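NanS-p (Escherichia phage vB_EcoP_24B, PDB 6YP6) is a phage-encoded carbohydrate esterase of the NanS-p type that probably removes O-acetyl groups from sialic acids. Local coordinates at residues G61-C75 with V89-Q101. Numbering follows the deposited sequence.
Sequences GNGAALLQKGGQIRC and VMAFYWPVSSLPQ
I73 packs on W94 and C75 on F92 in the hydrophobic core between the two antiparallel sheets of a beta-sandwich. The axes of strands 71-75 and 89-95 lie 10.5 Å apart at their closest, so side chains bridge the gap. W94 is covered more than any other residue of the contact. Its CG is anti to the backbone N (chi1 -174°), which sets the indole against G61, L66 and I73. W94 NE1 donates to G61 O at 2.9 Å with an N-H...O angle of 161°. The oxygen lies almost in the indole plane, and the bond satisfies the buried ring nitrogen. At another part of the edge, I73 CD1 sits 3.8 Å from W94 CE3. L66 CD2 comes in obliquely, 3.7 Å from W94 CZ3. G63 CA lies 3.7 Å from W94 CZ2, also obliquely. Farther along the strands, C75 CB touches F92 CZ at 3.8 Å. C75 SG lies at the edge of the same ring and also meets M90 CE.

At the other end, N62 OD1 accepts from A64 N in an Asx turn at the start of helix 64-69. One water donates to both N62 O and S98 O. A second links N62 ND2 with the hydroxyls of S97 and S98; S97 OG also bonds D192. L67 CD1 packs on P100 CD at 3.6 Å.

Strand 71-79 pairs with strands 152-159 and 207-216 in one sheet. Strand 88-95 lies between 193-197 and 113-121 in the other. Helix 64-69 leads into strand 71-79 at one end of the sandwich, where L66 also packs on F159 of strand 152-159.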
ATOM      1  N   GLY A  61      -9.794  -8.467   7.341  1.00  7.88           N
ATOM      2  CA  GLY A  61     -11.179  -8.184   7.628  1.00  7.87           C
ATOM      3  C   GLY A  61     -11.721  -7.034   6.794  1.00  8.21           C
ATOM      4  O   GLY A  61     -11.102  -6.571   5.837  1.00  8.37           O
ATOM      5  N   ASN A  62     -12.906  -6.573   7.190  1.00  8.34           N
ATOM      6  CA  ASN A  62     -13.604  -5.537   6.442  1.00  8.66           C
ATOM      7  C   ASN A  62     -13.299  -4.125   6.924  1.00  8.45           C
ATOM      8  O   ASN A  62     -13.817  -3.166   6.343  1.00  8.69           O
ATOM      9  CB  ASN A  62     -15.118  -5.810   6.401  1.00  9.31           C
ATOM     10  CG  ASN A  62     -15.769  -5.751   7.754  1.00 10.04           C
ATOM     11  OD1 ASN A  62     -15.300  -5.070   8.665  1.00 10.36           O
ATOM     12  ND2 ASN A  62     -16.878  -6.470   7.894  1.00 11.05           N
ATOM     13  N   GLY A  63     -12.454  -3.955   7.941  1.00  8.53           N
ATOM     14  CA  GLY A  63     -12.032  -2.624   8.335  1.00  8.89           C
ATOM     15  C   GLY A  63     -13.066  -1.758   9.021  1.00  9.18           C
ATOM     16  O   GLY A  63     -12.858  -0.551   9.153  1.00  9.77           O
ATOM     17  N   ALA A  64     -14.162  -2.337   9.511  1.00  9.32           N
ATOM     18  CA  ALA A  64     -15.204  -1.518  10.126  1.00 10.17           C
ATOM     19  C   ALA A  64     -14.669  -0.689  11.292  1.00 10.73           C
ATOM     20  O   ALA A  64     -15.038   0.479  11.447  1.00 11.39           O
ATOM     21  CB  ALA A  64     -16.368  -2.390  10.575  1.00 10.84           C
ATOM     22  N   ALA A  65     -13.816  -1.271  12.130  1.00 10.63           N
ATOM     23  CA  ALA A  65     -13.311  -0.533  13.285  1.00 11.29           C
ATOM     24  C   ALA A  65     -12.383   0.598  12.860  1.00 11.09           C
ATOM     25  O   ALA A  65     -12.356   1.655  13.499  1.00 11.69           O
ATOM     26  CB  ALA A  65     -12.600  -1.462  14.266  1.00 12.11           C
ATOM     27  N   LEU A  66     -11.583   0.382  11.807  1.00 10.71           N
ATOM     28  CA  LEU A  66     -10.767   1.464  11.261  1.00 10.20           C
ATOM     29  C   LEU A  66     -11.643   2.644  10.855  1.00 10.11           C
ATOM     30  O   LEU A  66     -11.335   3.802  11.170  1.00 10.59           O
ATOM     31  CB  LEU A  66      -9.950   0.938  10.075  1.00  9.20           C
ATOM     32  CG  LEU A  66      -9.138   1.995   9.318  1.00  8.91           C
ATOM     33  CD1 LEU A  66      -8.083   2.650  10.177  1.00  9.48           C
ATOM     34  CD2 LEU A  66      -8.497   1.356   8.089  1.00  9.15           C
ATOM     35  N   LEU A  67     -12.758   2.367  10.176  1.00  9.79           N
ATOM     36  CA  LEU A  67     -13.650   3.444   9.765  1.00  9.62           C
ATOM     37  C   LEU A  67     -14.283   4.140  10.971  1.00 10.12           C
ATOM     38  O   LEU A  67     -14.425   5.366  10.973  1.00 10.10           O
ATOM     39  CB  LEU A  67     -14.748   2.899   8.856  1.00 10.06           C
ATOM     40  CG  LEU A  67     -14.287   2.511   7.453  1.00 10.69           C
ATOM     41  CD1 LEU A  67     -15.388   1.764   6.712  1.00 11.40           C
ATOM     42  CD2 LEU A  67     -13.892   3.737   6.658  1.00 12.44           C
ATOM     43  N   GLN A  68     -14.663   3.373  12.001  1.00 10.94           N
ATOM     44  CA  GLN A  68     -15.356   3.929  13.162  1.00 11.91           C
ATOM     45  C   GLN A  68     -14.409   4.741  14.031  1.00 11.86           C
ATOM     46  O   GLN A  68     -14.740   5.853  14.466  1.00 12.30           O
ATOM     47  CB  GLN A  68     -15.987   2.788  13.976  1.00 14.54           C
ATOM     48  CG  GLN A  68     -16.563   3.154  15.352  1.00 17.89           C
ATOM     49  CD  GLN A  68     -16.622   1.951  16.302  1.00 21.37           C
ATOM     50  OE1 GLN A  68     -16.615   0.798  15.864  1.00 23.38           O
ATOM     51  NE2 GLN A  68     -16.652   2.219  17.599  1.00 22.49           N
ATOM     52  N   LYS A  69     -13.241   4.177  14.332  1.00 11.97           N
ATOM     53  CA  LYS A  69     -12.339   4.761  15.307  1.00 12.05           C
ATOM     54  C   LYS A  69     -11.238   5.597  14.682  1.00 11.44           C
ATOM     55  O   LYS A  69     -10.593   6.381  15.395  1.00 12.36           O
ATOM     56  CB  LYS A  69     -11.686   3.646  16.128  1.00 13.94           C
ATOM     57  CG  LYS A  69     -12.658   2.805  16.927  1.00 15.68           C
ATOM     58  CD  LYS A  69     -11.944   1.691  17.695  1.00 17.89           C
ATOM     59  CE  LYS A  69     -12.920   0.784  18.427  1.00 20.01           C
ATOM     60  NZ  LYS A  69     -12.489  -0.641  18.361  1.00 21.82           N
ATOM     61  N   GLY A  70     -11.003   5.447  13.380  1.00 10.82           N
ATOM     62  CA  GLY A  70      -9.845   6.027  12.740  1.00 10.49           C
ATOM     63  C   GLY A  70      -8.610   5.182  12.964  1.00  9.53           C
ATOM     64  O   GLY A  70      -8.604   4.216  13.732  1.00 10.03           O
ATOM     65  N   GLY A  71      -7.543   5.553  12.268  1.00  9.38           N
ATOM     66  CA  GLY A  71      -6.297   4.801  12.307  1.00  9.08           C
ATOM     67  C   GLY A  71      -5.496   5.109  11.055  1.00  8.52           C
ATOM     68  O   GLY A  71      -5.686   6.147  10.435  1.00  9.56           O
ATOM     69  N   GLN A  72      -4.606   4.184  10.698  0.50  8.58           N
ATOM     70  CA  GLN A  72      -3.749   4.410   9.546  0.50  9.14           C
ATOM     71  C   GLN A  72      -3.389   3.096   8.867  0.50  8.29           C
ATOM     72  O   GLN A  72      -3.311   2.044   9.503  0.50  8.87           O
ATOM     73  CB  GLN A  72      -2.441   5.116   9.936  0.50 10.64           C
ATOM     74  CG  GLN A  72      -2.596   6.478  10.571  0.50 12.11           C
ATOM     75  CD  GLN A  72      -1.304   7.255  10.535  0.50 13.52           C
ATOM     76  OE1 GLN A  72      -0.213   6.681  10.542  0.50 15.26           O
ATOM     77  NE2 GLN A  72      -1.418   8.565  10.451  0.50 12.77           N
ATOM     78  N   ILE A  73      -3.166   3.185   7.556  1.00  7.22           N
ATOM     79  CA  ILE A  73      -2.477   2.176   6.759  1.00  7.48           C
ATOM     80  C   ILE A  73      -1.104   2.770   6.466  1.00  7.99           C
ATOM     81  O   ILE A  73      -1.028   3.905   5.990  1.00  8.65           O
ATOM     82  CB  ILE A  73      -3.222   1.925   5.438  1.00  8.01           C
ATOM     83  CG1 ILE A  73      -4.688   1.538   5.667  1.00  8.22           C
ATOM     84  CG2 ILE A  73      -2.477   0.890   4.588  1.00  8.76           C
ATOM     85  CD1 ILE A  73      -5.520   1.501   4.397  1.00  8.90           C
ATOM     86  N   ARG A  74      -0.024   2.041   6.757  1.00  7.76           N
ATOM     87  CA  ARG A  74       1.309   2.629   6.632  1.00  8.27           C
ATOM     88  C   ARG A  74       2.319   1.644   6.062  1.00  7.94           C
ATOM     89  O   ARG A  74       2.201   0.423   6.212  1.00  8.29           O
ATOM     90  CB  ARG A  74       1.835   3.201   7.955  1.00 10.43           C
ATOM     91  CG  ARG A  74       1.895   2.230   9.087  1.00 11.48           C
ATOM     92  CD  ARG A  74       2.605   2.868  10.266  1.00 13.19           C
ATOM     93  NE  ARG A  74       2.627   2.031  11.462  1.00 14.22           N
ATOM     94  CZ  ARG A  74       3.566   1.129  11.743  1.00 14.40           C
ATOM     95  NH1 ARG A  74       4.556   0.895  10.900  1.00 14.98           N
ATOM     96  NH2 ARG A  74       3.496   0.445  12.873  1.00 15.53           N
ATOM     97  N   CYS A  75       3.344   2.204   5.424  1.00  7.45           N
ATOM     98  CA  CYS A  75       4.460   1.431   4.912  1.00  7.32           C
ATOM     99  C   CYS A  75       5.707   2.301   4.877  1.00  7.44           C
ATOM    100  O   CYS A  75       5.645   3.457   4.464  1.00  9.13           O
ATOM    101  CB  CYS A  75       4.143   0.940   3.495  1.00  7.53           C
ATOM    102  SG  CYS A  75       5.452   0.010   2.646  1.00  8.22           S
ATOM    103  N   VAL A  89       6.310   0.723  -8.828  1.00  6.64           N
ATOM    104  CA  VAL A  89       6.876   0.102  -7.639  1.00  6.59           C
ATOM    105  C   VAL A  89       5.892  -0.937  -7.102  1.00  6.78           C
ATOM    106  O   VAL A  89       6.153  -2.141  -7.174  1.00  7.79           O
ATOM    107  CB  VAL A  89       7.250   1.135  -6.555  1.00  7.16           C
ATOM    108  CG1 VAL A  89       7.895   0.434  -5.366  1.00  7.66           C
ATOM    109  CG2 VAL A  89       8.173   2.207  -7.119  1.00  7.21           C
ATOM    110  N   MET A  90       4.755  -0.502  -6.564  1.00  6.70           N
ATOM    111  CA  MET A  90       3.824  -1.433  -5.927  1.00  6.60           C
ATOM    112  C   MET A  90       2.491  -0.742  -5.712  1.00  6.52           C
ATOM    113  O   MET A  90       2.380   0.482  -5.783  1.00  7.21           O
ATOM    114  CB  MET A  90       4.403  -1.944  -4.606  1.00  7.22           C
ATOM    115  CG  MET A  90       4.589  -0.881  -3.551  1.00  7.63           C
ATOM    116  SD  MET A  90       5.532  -1.547  -2.186  1.00  8.99           S
ATOM    117  CE  MET A  90       5.946  -0.046  -1.324  1.00  9.89           C
ATOM    118  N   ALA A  91       1.492  -1.559  -5.413  1.00  6.83           N
ATOM    119  CA  ALA A  91       0.149  -1.120  -5.093  1.00  6.59           C
ATOM    120  C   ALA A  91      -0.343  -1.822  -3.834  1.00  6.42           C
ATOM    121  O   ALA A  91       0.060  -2.945  -3.516  1.00  6.99           O
ATOM    122  CB  ALA A  91      -0.828  -1.438  -6.236  1.00  7.20           C
ATOM    123  N   PHE A  92      -1.263  -1.144  -3.153  1.00  6.25           N
ATOM    124  CA  PHE A  92      -1.970  -1.616  -1.968  1.00  6.42           C
ATOM    125  C   PHE A  92      -3.461  -1.624  -2.289  1.00  6.35           C
ATOM    126  O   PHE A  92      -4.044  -0.567  -2.548  1.00  6.70           O
ATOM    127  CB  PHE A  92      -1.748  -0.657  -0.781  1.00  6.77           C
ATOM    128  CG  PHE A  92      -0.313  -0.531  -0.375  1.00  7.59           C
ATOM    129  CD1 PHE A  92       0.535   0.334  -1.051  1.00  8.80           C
ATOM    130  CD2 PHE A  92       0.208  -1.283   0.668  1.00  8.97           C
ATOM    131  CE1 PHE A  92       1.880   0.434  -0.693  1.00 10.42           C
ATOM    132  CE2 PHE A  92       1.558  -1.188   1.012  1.00 10.26           C
ATOM    133  CZ  PHE A  92       2.380  -0.320   0.336  1.00 10.83           C
ATOM    134  N   TYR A  93      -4.075  -2.807  -2.266  1.00  6.35           N
ATOM    135  CA  TYR A  93      -5.501  -2.960  -2.498  1.00  6.60           C
ATOM    136  C   TYR A  93      -6.131  -3.617  -1.281  1.00  6.65           C
ATOM    137  O   TYR A  93      -5.663  -4.663  -0.816  1.00  7.39           O
ATOM    138  CB  TYR A  93      -5.795  -3.848  -3.708  1.00  7.59           C
ATOM    139  CG  TYR A  93      -5.139  -3.442  -4.964  1.00  9.49           C
ATOM    140  CD1 TYR A  93      -5.464  -2.257  -5.578  1.00 10.96           C
ATOM    141  CD2 TYR A  93      -4.187  -4.272  -5.562  1.00 11.31           C
ATOM    142  CE1 TYR A  93      -4.831  -1.885  -6.768  1.00 11.49           C
ATOM    143  CE2 TYR A  93      -3.568  -3.922  -6.735  1.00 11.72           C
ATOM    144  CZ  TYR A  93      -3.891  -2.726  -7.324  1.00 10.41           C
ATOM    145  OH  TYR A  93      -3.272  -2.390  -8.516  1.00 11.93           O
ATOM    146  N   TRP A  94      -7.226  -3.046  -0.798  1.00  6.60           N
ATOM    147  CA  TRP A  94      -7.967  -3.614   0.330  1.00  6.80           C
ATOM    148  C   TRP A  94      -9.454  -3.579  -0.009  1.00  6.71           C
ATOM    149  O   TRP A  94     -10.193  -2.695   0.458  1.00  7.36           O
ATOM    150  CB  TRP A  94      -7.660  -2.878   1.629  1.00  7.14           C
ATOM    151  CG  TRP A  94      -8.252  -3.473   2.867  1.00  6.83           C
ATOM    152  CD1 TRP A  94      -9.018  -4.609   2.999  1.00  7.13           C
ATOM    153  CD2 TRP A  94      -8.138  -2.916   4.172  1.00  6.70           C
ATOM    154  NE1 TRP A  94      -9.381  -4.775   4.306  1.00  7.16           N
ATOM    155  CE2 TRP A  94      -8.853  -3.751   5.050  1.00  7.20           C
ATOM    156  CE3 TRP A  94      -7.498  -1.781   4.684  1.00  7.64           C
ATOM    157  CZ2 TRP A  94      -8.946  -3.486   6.409  1.00  8.04           C
ATOM    158  CZ3 TRP A  94      -7.587  -1.525   6.026  1.00  8.25           C
ATOM    159  CH2 TRP A  94      -8.304  -2.371   6.879  1.00  8.29           C
ATOM    160  N   PRO A  95      -9.917  -4.518  -0.829  1.00  7.36           N
ATOM    161  CA  PRO A  95     -11.355  -4.639  -1.084  1.00  8.49           C
ATOM    162  C   PRO A  95     -12.027  -5.143   0.181  1.00  7.82           C
ATOM    163  O   PRO A  95     -11.456  -5.951   0.913  1.00  7.96           O
ATOM    164  CB  PRO A  95     -11.437  -5.673  -2.218  1.00  9.59           C
ATOM    165  CG  PRO A  95     -10.092  -6.319  -2.307  1.00 11.81           C
ATOM    166  CD  PRO A  95      -9.128  -5.592  -1.467  1.00  8.90           C
ATOM    167  N   VAL A  96     -13.247  -4.670   0.441  1.00  7.95           N
ATOM    168  CA  VAL A  96     -13.996  -5.096   1.615  1.00  8.38           C
ATOM    169  C   VAL A  96     -15.344  -5.660   1.183  1.00  8.86           C
ATOM    170  O   VAL A  96     -15.949  -5.216   0.202  1.00  9.85           O
ATOM    171  CB  VAL A  96     -14.129  -3.978   2.671  1.00  9.08           C
ATOM    172  CG1 VAL A  96     -12.748  -3.628   3.210  1.00  8.76           C
ATOM    173  CG2 VAL A  96     -14.812  -2.742   2.123  1.00 10.66           C
ATOM    174  N   SER A  97     -15.815  -6.661   1.936  1.00  9.52           N
ATOM    175  CA  SER A  97     -17.035  -7.374   1.574  1.00 10.82           C
ATOM    176  C   SER A  97     -18.298  -6.632   1.990  1.00 11.12           C
ATOM    177  O   SER A  97     -19.379  -6.980   1.515  1.00 12.30           O
ATOM    178  CB  SER A  97     -17.039  -8.763   2.211  1.00 12.71           C
ATOM    179  OG  SER A  97     -16.934  -8.651   3.612  1.00 13.57           O
ATOM    180  N   SER A  98     -18.175  -5.634   2.861  1.00 10.68           N
ATOM    181  CA  SER A  98     -19.282  -4.768   3.224  1.00 11.73           C
ATOM    182  C   SER A  98     -18.694  -3.484   3.780  1.00 11.48           C
ATOM    183  O   SER A  98     -17.524  -3.430   4.167  1.00 10.95           O
ATOM    184  CB  SER A  98     -20.201  -5.427   4.263  1.00 13.26           C
ATOM    185  OG  SER A  98     -19.565  -5.508   5.528  1.00 14.37           O
ATOM    186  N   LEU A  99     -19.512  -2.453   3.792  1.00 12.20           N
ATOM    187  CA  LEU A  99     -19.265  -1.236   4.541  1.00 12.14           C
ATOM    188  C   LEU A  99     -20.270  -1.160   5.684  1.00 12.60           C
ATOM    189  O   LEU A  99     -21.315  -1.819   5.647  1.00 13.73           O
ATOM    190  CB  LEU A  99     -19.412  -0.007   3.639  1.00 12.40           C
ATOM    191  CG  LEU A  99     -18.326   0.118   2.568  1.00 13.27           C
ATOM    192  CD1 LEU A  99     -18.684   1.198   1.568  1.00 14.43           C
ATOM    193  CD2 LEU A  99     -16.976   0.414   3.201  1.00 13.68           C
ATOM    194  N   PRO A 100     -19.981  -0.383   6.724  1.00 12.72           N
ATOM    195  CA  PRO A 100     -20.912  -0.291   7.856  1.00 13.63           C
ATOM    196  C   PRO A 100     -22.273   0.235   7.417  1.00 14.29           C
ATOM    197  O   PRO A 100     -22.413   0.907   6.395  1.00 13.18           O
ATOM    198  CB  PRO A 100     -20.217   0.689   8.807  1.00 14.00           C
ATOM    199  CG  PRO A 100     -18.752   0.611   8.442  1.00 13.76           C
ATOM    200  CD  PRO A 100     -18.732   0.363   6.962  1.00 12.77           C
ATOM    201  N   GLN A 101     -23.291  -0.074   8.215  1.00 16.06           N
ATOM    202  CA  GLN A 101     -24.633   0.410   7.909  1.00 17.43           C
ATOM    203  C   GLN A 101     -24.613   1.924   7.730  1.00 15.81           C
ATOM    204  O   GLN A 101     -24.050   2.654   8.548  1.00 15.45           O
ATOM    205  CB  GLN A 101     -25.615   0.035   9.024  1.00 20.46           C
ATOM    206  CG  GLN A 101     -26.973   0.766   8.962  1.00 23.03           C
ATOM    207  CD  GLN A 101     -27.691   0.590   7.633  1.00 24.71           C
ATOM    208  OE1 GLN A 101     -27.470  -0.391   6.921  1.00 25.90           O
ATOM    209  NE2 GLN A 101     -28.556   1.543   7.292  1.00 24.87           N
TER
HETATM  210  O   HOH W   1     -16.427  -2.221   6.357  1.00 12.26           O
HETATM  211  O   HOH W   2     -18.318  -7.827   5.743  1.00 14.58           O